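Local atomic coordinates of pyruvate synthase subunit PorC (Thermotoga maritima MSB8, PDB entry 2RAA), a protein that forms the gamma chain of pyruvate synthase, the heterotetramer that converts pyruvate and CoA to acetyl-CoA and CO2 while reducing ferredoxin. Residues A[168-173]-A[188-193]. Residues are numbered along the deposited sequence; the frame is centred on the assembly and turned at random.
Sequences AIEKRI and ANKRAL
Leu193 and Ile173 point at each other's helices and, with Lys190, make most of this contact. It joins helix 166-176 to helix 183-199, an antiparallel pair linked by a short connection. The segment axes are 9.9 Å apart, with 155° between their directions.

Leu193 ends in a fork that meets two residues. CG of Leu193 lies anti to its backbone N (chi1 177°), which carries the fork out toward helix 166-176. Both methyls meet CG2 of Ile169, and Leu193 CD2 is 3.7 Å from that atom. The two side chains cross at about a right angle. Leu193 CD2 also touches the aliphatic part of Glu170, 3.7 Å from Glu170 CG.

Ile173 uses both of its branches one turn further on. Ile173 CG2 rests 3.8 Å from Asn189 CB and also meets Lys190 CG. Ile173 CD1 reaches the backbone, 3.7 Å from Asn189 O, and lies near Leu193 CB. That oxygen accepts the helix bond from Leu193 N; the methyl only packs against it. An alanine in place of Ile173 would probably open a gap beside Asn189 and Leu193 and leave the CG stretch of Lys190 with less support.

Lys190 runs past Ile173 in the opposite direction. Its chain bends at chi2 and chi3, and Lys190 CD lies 3.9 Å from Glu170 CB. NZ forms a salt bridge with Glu174, further along helix 166-176. Glu170 OE1 is 4.7 Å from Lys190 NZ, too far for a bond, but its charge probably still favours the ammonium there.

Helix 150-161 packs on Ile169 and Leu193, and Met38 of helix 32-45 on Ile173. No hydrogen bond crosses between the two segments. The register of this helical hairpin therefore probably rests here on the fit of apolar branches and carbon stems, with the Lys190–Glu174 salt bridge adding to it.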
loop_
_atom_site.group_PDB
_atom_site.type_symbol
_atom_site.label_atom_id
_atom_site.label_comp_id
_atom_site.label_asym_id
_atom_site.label_seq_id
_atom_site.Cartn_x
_atom_site.Cartn_y
_atom_site.Cartn_z
ATOM N N ALA A 168 9.133 -6.972 -10.199
ATOM C CA ALA A 168 9.160 -5.592 -10.720
ATOM C C ALA A 168 9.452 -4.545 -9.623
ATOM O O ALA A 168 10.105 -3.539 -9.872
ATOM C CB ALA A 168 7.852 -5.263 -11.414
ATOM N N ILE A 169 8.947 -4.785 -8.429
ATOM C CA ILE A 169 9.166 -3.872 -7.313
ATOM C C ILE A 169 10.528 -4.106 -6.745
ATOM O O ILE A 169 11.199 -3.172 -6.374
ATOM C CB ILE A 169 8.056 -3.963 -6.260
ATOM C CG1 ILE A 169 6.768 -3.453 -6.901
ATOM C CG2 ILE A 169 8.397 -3.090 -4.980
ATOM C CD1 ILE A 169 5.602 -3.643 -6.069
ATOM N N GLU A 170 10.970 -5.354 -6.752
ATOM C CA GLU A 170 12.301 -5.652 -6.335
ATOM C C GLU A 170 13.310 -4.985 -7.248
ATOM O O GLU A 170 14.269 -4.390 -6.762
ATOM C CB GLU A 170 12.501 -7.153 -6.284
ATOM C CG GLU A 170 11.679 -7.811 -5.175
ATOM C CD GLU A 170 11.851 -9.329 -5.118
ATOM O OE1 GLU A 170 12.728 -9.862 -5.846
ATOM O OE2 GLU A 170 11.110 -9.979 -4.339
ATOM N N LYS A 171 13.102 -5.066 -8.561
ATOM C CA LYS A 171 14.001 -4.400 -9.537
ATOM C C LYS A 171 14.085 -2.906 -9.200
ATOM O O LYS A 171 15.165 -2.311 -9.172
ATOM C CB LYS A 171 13.556 -4.624 -11.008
ATOM C CG LYS A 171 14.004 -5.986 -11.631
ATOM N N ARG A 172 12.931 -2.322 -8.905
ATOM C CA ARG A 172 12.853 -0.943 -8.448
ATOM C C ARG A 172 13.559 -0.684 -7.120
ATOM O O ARG A 172 14.215 0.346 -6.958
ATOM C CB ARG A 172 11.380 -0.482 -8.411
ATOM C CG ARG A 172 11.040 0.299 -9.657
ATOM C CD ARG A 172 11.544 1.711 -9.426
ATOM N NE ARG A 172 12.254 2.304 -10.548
ATOM C CZ ARG A 172 12.882 3.480 -10.465
ATOM N NH1 ARG A 172 12.885 4.192 -9.324
ATOM N NH2 ARG A 172 13.515 3.957 -11.521
ATOM N N ILE A 173 13.447 -1.603 -6.166
ATOM C CA ILE A 173 14.210 -1.469 -4.917
ATOM C C ILE A 173 15.706 -1.449 -5.241
ATOM O O ILE A 173 16.426 -0.611 -4.717
ATOM C CB ILE A 173 13.846 -2.566 -3.892
ATOM C CG1 ILE A 173 12.424 -2.326 -3.360
ATOM C CG2 ILE A 173 14.825 -2.575 -2.723
ATOM C CD1 ILE A 173 11.916 -3.455 -2.455
ATOM N N ALA A 188 17.741 -6.135 2.613
ATOM C CA ALA A 188 16.870 -5.957 3.764
ATOM C C ALA A 188 15.540 -5.401 3.296
ATOM O O ALA A 188 14.476 -5.832 3.764
ATOM C CB ALA A 188 17.512 -5.023 4.790
ATOM N N ASN A 189 15.596 -4.446 2.371
ATOM C CA ASN A 189 14.365 -3.849 1.869
ATOM C C ASN A 189 13.558 -4.850 1.033
ATOM O O ASN A 189 12.308 -4.820 1.015
ATOM C CB ASN A 189 14.653 -2.575 1.079
ATOM C CG ASN A 189 14.963 -1.394 1.976
ATOM O OD1 ASN A 189 14.102 -0.543 2.212
ATOM N ND2 ASN A 189 16.191 -1.342 2.505
ATOM N N LYS A 190 14.255 -5.746 0.344
ATOM C CA LYS A 190 13.562 -6.732 -0.498
ATOM C C LYS A 190 12.911 -7.753 0.394
ATOM O O LYS A 190 11.833 -8.238 0.077
ATOM C CB LYS A 190 14.498 -7.416 -1.523
ATOM C CG LYS A 190 15.359 -6.410 -2.331
ATOM C CD LYS A 190 15.539 -6.725 -3.807
ATOM C CE LYS A 190 16.691 -7.642 -4.111
ATOM N NZ LYS A 190 16.872 -7.682 -5.598
ATOM N N ARG A 191 13.572 -8.091 1.504
ATOM C CA ARG A 191 12.974 -8.992 2.483
ATOM C C ARG A 191 11.733 -8.366 3.085
ATOM O O ARG A 191 10.762 -9.041 3.331
ATOM C CB ARG A 191 13.932 -9.311 3.603
ATOM C CG ARG A 191 15.006 -10.285 3.234
ATOM C CD ARG A 191 15.707 -10.787 4.496
ATOM N NE ARG A 191 16.675 -9.830 5.040
ATOM C CZ ARG A 191 17.920 -9.698 4.589
ATOM N NH1 ARG A 191 18.350 -10.443 3.577
ATOM N NH2 ARG A 191 18.737 -8.809 5.141
ATOM N N ALA A 192 11.781 -7.075 3.352
ATOM C CA ALA A 192 10.622 -6.379 3.911
ATOM C C ALA A 192 9.457 -6.475 2.919
ATOM O O ALA A 192 8.321 -6.743 3.304
ATOM C CB ALA A 192 10.982 -4.926 4.257
ATOM N N LEU A 193 9.745 -6.324 1.624
ATOM C CA LEU A 193 8.693 -6.419 0.612
ATOM C C LEU A 193 8.130 -7.847 0.581
ATOM O O LEU A 193 6.938 -8.030 0.700
ATOM C CB LEU A 193 9.194 -5.965 -0.757
ATOM C CG LEU A 193 8.192 -6.102 -1.916
ATOM C CD1 LEU A 193 7.171 -4.922 -2.010
ATOM C CD2 LEU A 193 8.975 -6.237 -3.178
#